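Local atomic coordinates of hemolysin activator protein CdiB (Acinetobacter baumannii ACICU, PDB entry 6WIL), a protein that probably secretes its partner CdiA toxin across the outer membrane, as a two-partner secretion transporter of the Omp85 superfamily used in contact-dependent growth inhibition. Residues G512-G522 against A534-S545. Sequence-based numbering, arbitrary orientation.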
ATOM      1  N   GLY A 512     -27.603  19.792  -8.957  1.00 90.68           N
ATOM      2  CA  GLY A 512     -28.386  19.870  -7.744  1.00 94.95           C
ATOM      3  C   GLY A 512     -28.409  18.601  -6.920  1.00 85.78           C
ATOM      4  O   GLY A 512     -28.835  18.643  -5.757  1.00 83.94           O
ATOM      5  N   GLN A 513     -27.971  17.472  -7.481  1.00 77.39           N
ATOM      6  CA  GLN A 513     -27.889  16.199  -6.777  1.00 84.64           C
ATOM      7  C   GLN A 513     -26.463  15.666  -6.758  1.00 81.30           C
ATOM      8  O   GLN A 513     -26.243  14.463  -6.884  1.00 77.06           O
ATOM      9  CB  GLN A 513     -28.831  15.173  -7.408  1.00 88.81           C
ATOM     10  CG  GLN A 513     -30.265  15.641  -7.517  1.00 92.55           C
ATOM     11  CD  GLN A 513     -31.254  14.517  -7.306  1.00 82.04           C
ATOM     12  OE1 GLN A 513     -30.891  13.343  -7.353  1.00 84.20           O
ATOM     13  NE2 GLN A 513     -32.508  14.870  -7.052  1.00 79.16           N
ATOM     14  N   ARG A 514     -25.490  16.550  -6.593  1.00 78.75           N
ATOM     15  CA  ARG A 514     -24.097  16.203  -6.809  1.00 69.80           C
ATOM     16  C   ARG A 514     -23.269  16.179  -5.531  1.00 58.28           C
ATOM     17  O   ARG A 514     -22.047  16.009  -5.606  1.00 72.70           O
ATOM     18  CB  ARG A 514     -23.472  17.184  -7.805  1.00 66.14           C
ATOM     19  CG  ARG A 514     -24.384  17.567  -8.964  1.00 77.46           C
ATOM     20  CD  ARG A 514     -23.685  18.529  -9.917  1.00 82.17           C
ATOM     21  NE  ARG A 514     -23.269  19.759  -9.245  1.00100.10           N
ATOM     22  CZ  ARG A 514     -22.709  20.797  -9.860  1.00 92.81           C
ATOM     23  NH1 ARG A 514     -22.361  21.871  -9.165  1.00 74.63           N
ATOM     24  NH2 ARG A 514     -22.498  20.762 -11.169  1.00 86.36           N
ATOM     25  N   TYR A 515     -23.888  16.341  -4.364  1.00 47.26           N
ATOM     26  CA  TYR A 515     -23.127  16.525  -3.138  1.00 47.24           C
ATOM     27  C   TYR A 515     -23.784  15.805  -1.969  1.00 58.31           C
ATOM     28  O   TYR A 515     -25.009  15.818  -1.824  1.00 57.88           O
ATOM     29  CB  TYR A 515     -22.975  18.011  -2.804  1.00 42.34           C
ATOM     30  CG  TYR A 515     -22.101  18.269  -1.602  1.00 51.88           C
ATOM     31  CD1 TYR A 515     -20.720  18.237  -1.712  1.00 54.85           C
ATOM     32  CD2 TYR A 515     -22.654  18.544  -0.358  1.00 54.40           C
ATOM     33  CE1 TYR A 515     -19.908  18.474  -0.621  1.00 55.50           C
ATOM     34  CE2 TYR A 515     -21.847  18.780   0.744  1.00 49.96           C
ATOM     35  CZ  TYR A 515     -20.474  18.744   0.605  1.00 53.84           C
ATOM     36  OH  TYR A 515     -19.657  18.977   1.688  1.00 48.99           O
ATOM     37  N   LEU A 516     -22.951  15.186  -1.135  1.00 59.32           N
ATOM     38  CA  LEU A 516     -23.388  14.537   0.092  1.00 52.53           C
ATOM     39  C   LEU A 516     -22.463  14.941   1.229  1.00 44.72           C
ATOM     40  O   LEU A 516     -21.250  15.064   1.041  1.00 54.51           O
ATOM     41  CB  LEU A 516     -23.399  13.010  -0.044  1.00 53.33           C
ATOM     42  CG  LEU A 516     -24.543  12.384  -0.842  1.00 50.29           C
ATOM     43  CD1 LEU A 516     -24.374  10.877  -0.945  1.00 47.83           C
ATOM     44  CD2 LEU A 516     -25.889  12.734  -0.229  1.00 47.45           C
ATOM     45  N   LEU A 517     -23.045  15.150   2.407  1.00 53.58           N
ATOM     46  CA  LEU A 517     -22.286  15.446   3.616  1.00 49.32           C
ATOM     47  C   LEU A 517     -22.902  14.661   4.760  1.00 61.99           C
ATOM     48  O   LEU A 517     -24.058  14.894   5.124  1.00 54.26           O
ATOM     49  CB  LEU A 517     -22.289  16.945   3.930  1.00 58.82           C
ATOM     50  CG  LEU A 517     -21.649  17.341   5.266  1.00 58.45           C
ATOM     51  CD1 LEU A 517     -20.136  17.267   5.197  1.00 44.97           C
ATOM     52  CD2 LEU A 517     -22.104  18.722   5.713  1.00 55.39           C
ATOM     53  N   GLY A 518     -22.136  13.725   5.314  1.00 50.51           N
ATOM     54  CA  GLY A 518     -22.593  12.942   6.444  1.00 51.94           C
ATOM     55  C   GLY A 518     -21.640  13.033   7.615  1.00 62.53           C
ATOM     56  O   GLY A 518     -20.483  13.437   7.452  1.00 64.58           O
ATOM     57  N   SER A 519     -22.111  12.672   8.806  1.00 51.46           N
ATOM     58  CA  SER A 519     -21.273  12.692   9.993  1.00 59.07           C
ATOM     59  C   SER A 519     -21.550  11.447  10.820  1.00 63.70           C
ATOM     60  O   SER A 519     -22.664  10.918  10.822  1.00 59.33           O
ATOM     61  CB  SER A 519     -21.506  13.953  10.834  1.00 65.97           C
ATOM     62  OG  SER A 519     -20.495  14.095  11.817  1.00 67.77           O
ATOM     63  N   VAL A 520     -20.520  10.986  11.526  1.00 62.15           N
ATOM     64  CA  VAL A 520     -20.569   9.733  12.270  1.00 56.83           C
ATOM     65  C   VAL A 520     -19.864   9.922  13.606  1.00 53.39           C
ATOM     66  O   VAL A 520     -18.814  10.568  13.680  1.00 52.08           O
ATOM     67  CB  VAL A 520     -19.931   8.581  11.460  1.00 53.09           C
ATOM     68  CG1 VAL A 520     -19.433   7.472  12.375  1.00 61.85           C
ATOM     69  CG2 VAL A 520     -20.931   8.028  10.464  1.00 57.61           C
ATOM     70  N   LEU A 521     -20.453   9.368  14.664  1.00 66.09           N
ATOM     71  CA  LEU A 521     -19.845   9.325  15.988  1.00 58.34           C
ATOM     72  C   LEU A 521     -19.938   7.900  16.513  1.00 57.86           C
ATOM     73  O   LEU A 521     -21.015   7.295  16.475  1.00 59.70           O
ATOM     74  CB  LEU A 521     -20.539  10.298  16.948  1.00 66.12           C
ATOM     75  CG  LEU A 521     -19.975  10.397  18.367  1.00 75.22           C
ATOM     76  CD1 LEU A 521     -18.604  11.054  18.365  1.00 60.59           C
ATOM     77  CD2 LEU A 521     -20.937  11.148  19.275  1.00 77.51           C
ATOM     78  N   GLY A 522     -18.820   7.362  16.991  1.00 50.07           N
ATOM     79  CA  GLY A 522     -18.817   5.989  17.436  1.00 49.70           C
ATOM     80  C   GLY A 522     -17.624   5.657  18.305  1.00 58.80           C
ATOM     81  O   GLY A 522     -16.854   6.534  18.700  1.00 60.57           O
ATOM     82  N   ALA A 534     -18.948   0.265  16.802  1.00 64.09           N
ATOM     83  CA  ALA A 534     -20.323   0.737  16.782  1.00 63.16           C
ATOM     84  C   ALA A 534     -20.338   2.230  16.500  1.00 56.88           C
ATOM     85  O   ALA A 534     -19.533   2.981  17.057  1.00 56.26           O
ATOM     86  CB  ALA A 534     -21.031   0.447  18.110  1.00 57.10           C
ATOM     87  N   PHE A 535     -21.256   2.655  15.635  1.00 56.75           N
ATOM     88  CA  PHE A 535     -21.385   4.069  15.321  1.00 56.34           C
ATOM     89  C   PHE A 535     -22.847   4.407  15.084  1.00 53.80           C
ATOM     90  O   PHE A 535     -23.628   3.573  14.616  1.00 58.44           O
ATOM     91  CB  PHE A 535     -20.555   4.461  14.089  1.00 57.98           C
ATOM     92  CG  PHE A 535     -21.090   3.919  12.790  1.00 55.79           C
ATOM     93  CD1 PHE A 535     -20.682   2.684  12.319  1.00 43.48           C
ATOM     94  CD2 PHE A 535     -21.992   4.655  12.032  1.00 60.14           C
ATOM     95  CE1 PHE A 535     -21.167   2.186  11.124  1.00 51.53           C
ATOM     96  CE2 PHE A 535     -22.484   4.160  10.840  1.00 50.73           C
ATOM     97  CZ  PHE A 535     -22.070   2.925  10.384  1.00 58.40           C
ATOM     98  N   THR A 536     -23.204   5.641  15.413  1.00 47.12           N
ATOM     99  CA  THR A 536     -24.470   6.232  15.010  1.00 56.29           C
ATOM    100  C   THR A 536     -24.176   7.493  14.210  1.00 60.63           C
ATOM    101  O   THR A 536     -23.296   8.279  14.574  1.00 66.92           O
ATOM    102  CB  THR A 536     -25.357   6.551  16.219  1.00 50.50           C
ATOM    103  OG1 THR A 536     -26.435   7.401  15.810  1.00 64.90           O
ATOM    104  CG2 THR A 536     -24.555   7.232  17.316  1.00 61.54           C
ATOM    105  N   GLY A 537     -24.897   7.672  13.103  1.00 62.24           N
ATOM    106  CA  GLY A 537     -24.627   8.764  12.192  1.00 58.17           C
ATOM    107  C   GLY A 537     -25.906   9.345  11.622  1.00 65.50           C
ATOM    108  O   GLY A 537     -27.007   8.866  11.895  1.00 66.33           O
ATOM    109  N   ARG A 538     -25.732  10.394  10.820  1.00 62.45           N
ATOM    110  CA  ARG A 538     -26.850  11.039  10.147  1.00 67.55           C
ATOM    111  C   ARG A 538     -26.325  11.779   8.928  1.00 64.43           C
ATOM    112  O   ARG A 538     -25.155  12.170   8.878  1.00 62.83           O
ATOM    113  CB  ARG A 538     -27.592  12.005  11.080  1.00 68.20           C
ATOM    114  CG  ARG A 538     -26.905  13.353  11.257  1.00 64.96           C
ATOM    115  CD  ARG A 538     -27.733  14.294  12.118  1.00 65.34           C
ATOM    116  NE  ARG A 538     -29.163  14.166  11.846  1.00 86.69           N
ATOM    117  CZ  ARG A 538     -29.793  14.760  10.837  1.00 91.34           C
ATOM    118  NH1 ARG A 538     -31.098  14.581  10.674  1.00 89.37           N
ATOM    119  NH2 ARG A 538     -29.120  15.526   9.989  1.00 87.80           N
ATOM    120  N   GLY A 539     -27.203  11.962   7.943  1.00 57.91           N
ATOM    121  CA  GLY A 539     -26.865  12.771   6.785  1.00 69.26           C
ATOM    122  C   GLY A 539     -27.100  14.241   7.081  1.00 64.00           C
ATOM    123  O   GLY A 539     -28.164  14.624   7.580  1.00 67.36           O
ATOM    124  N   LEU A 540     -26.103  15.071   6.778  1.00 49.97           N
ATOM    125  CA  LEU A 540     -26.190  16.499   7.064  1.00 66.14           C
ATOM    126  C   LEU A 540     -26.716  17.296   5.874  1.00 64.86           C
ATOM    127  O   LEU A 540     -27.702  18.028   6.003  1.00 71.76           O
ATOM    128  CB  LEU A 540     -24.821  17.029   7.502  1.00 58.53           C
ATOM    129  CG  LEU A 540     -24.282  16.409   8.791  1.00 48.36           C
ATOM    130  CD1 LEU A 540     -22.959  17.038   9.176  1.00 60.29           C
ATOM    131  CD2 LEU A 540     -25.296  16.548   9.915  1.00 57.37           C
ATOM    132  N   ILE A 541     -26.075  17.169   4.715  1.00 63.05           N
ATOM    133  CA  ILE A 541     -26.507  17.841   3.497  1.00 49.29           C
ATOM    134  C   ILE A 541     -26.726  16.794   2.419  1.00 49.64           C
ATOM    135  O   ILE A 541     -25.840  15.973   2.152  1.00 58.03           O
ATOM    136  CB  ILE A 541     -25.488  18.897   3.033  1.00 60.81           C
ATOM    137  CG1 ILE A 541     -25.497  20.093   3.987  1.00 66.06           C
ATOM    138  CG2 ILE A 541     -25.791  19.337   1.605  1.00 57.36           C
ATOM    139  CD1 ILE A 541     -26.880  20.679   4.209  1.00 78.74           C
ATOM    140  N   ALA A 542     -27.902  16.826   1.799  1.00 51.92           N
ATOM    141  CA  ALA A 542     -28.239  15.878   0.748  1.00 51.82           C
ATOM    142  C   ALA A 542     -29.332  16.483  -0.113  1.00 70.29           C
ATOM    143  O   ALA A 542     -30.076  17.350   0.359  1.00 61.29           O
ATOM    144  CB  ALA A 542     -28.703  14.539   1.336  1.00 60.59           C
ATOM    145  N   PRO A 543     -29.453  16.061  -1.370  1.00 74.88           N
ATOM    146  CA  PRO A 543     -30.606  16.469  -2.175  1.00 72.57           C
ATOM    147  C   PRO A 543     -31.902  15.987  -1.543  1.00 79.74           C
ATOM    148  O   PRO A 543     -31.914  15.123  -0.661  1.00 77.65           O
ATOM    149  CB  PRO A 543     -30.360  15.791  -3.528  1.00 69.13           C
ATOM    150  CG  PRO A 543     -28.895  15.529  -3.552  1.00 74.50           C
ATOM    151  CD  PRO A 543     -28.495  15.256  -2.143  1.00 79.62           C
ATOM    152  N   ASP A 544     -33.009  16.563  -2.012  1.00 82.12           N
ATOM    153  CA  ASP A 544     -34.312  16.241  -1.441  1.00 86.06           C
ATOM    154  C   ASP A 544     -34.649  14.763  -1.590  1.00 73.72           C
ATOM    155  O   ASP A 544     -35.353  14.201  -0.744  1.00 73.64           O
ATOM    156  CB  ASP A 544     -35.392  17.106  -2.092  1.00 87.55           C
ATOM    157  CG  ASP A 544     -35.393  18.530  -1.565  1.00 85.72           C
ATOM    158  OD1 ASP A 544     -35.726  18.723  -0.376  1.00 73.83           O
ATOM    159  OD2 ASP A 544     -35.045  19.452  -2.332  1.00 98.93           O
ATOM    160  N   SER A 545     -34.150  14.114  -2.643  1.00 74.39           N
ATOM    161  CA  SER A 545     -34.448  12.705  -2.876  1.00 83.39           C
ATOM    162  C   SER A 545     -33.718  11.770  -1.919  1.00 85.53           C
ATOM    163  O   SER A 545     -33.962  10.559  -1.970  1.00 78.15           O
ATOM    164  CB  SER A 545     -34.111  12.331  -4.322  1.00 72.46           C
ATOM    165  OG  SER A 545     -32.727  12.483  -4.580  1.00 76.42           O
TER
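Leu-540 and Ile-541 together sit opposite Leu-517, the one extra residue making a classic beta bulge in an antiparallel hairpin. The hairpin is formed by strands 515-526 and 530-541 of the 16-stranded barrel, the transmembrane fold of this transporter family. Leu-517 O is gripped by two backbone donors, Leu-540 N at 2.6 Å and Ile-541 N at 3.1 Å. Beyond the bulge regular pairing resumes, with reciprocal bonds joining Ser-519 to Arg-538 and Leu-521 to Thr-536.

The extra residue turns Leu-540 to the same side as Leu-517. CD2 of Leu-517 rests 3.7 Å from Leu-540 CB, and Leu-540 CD1 reaches on to Ser-519 CB at 3.8 Å. Ile-541 holds CG2 anti to its backbone N, which sends that methyl to the edge of the Tyr-515 ring, 3.8 Å from CD2 and near the ring plane. On the other face of the sheet, Val-520 CG1 packs 3.6 Å from Phe-535 CB. Beside them Gly-522 and Phe-535 form a close non-hydrogen-bonded pair, as do Val-520 and Gly-537.

Past the strands, the Pro-543 ring lies against Gly-512 and Gln-513, its CG 3.4 Å from Gln-513 CA. Next to it, Ser-545 OG gives a weak hydrogen bond of 3.4 Å to Gln-513 OE1. Leu-516 CD2 meets Ala-542 CB close by, and Phe-466 touches both side chains.

Strand 550-559 lies beyond 530-541, where Trp-550 touches Thr-536 and Arg-538. Strand 493-505 flanks strand 515-526 and fixes two polar side chains. Gln-501 OE1 hydrogen-bonds Tyr-515 OH, and Ala-498 O hydrogen-bonds Ser-519 OG.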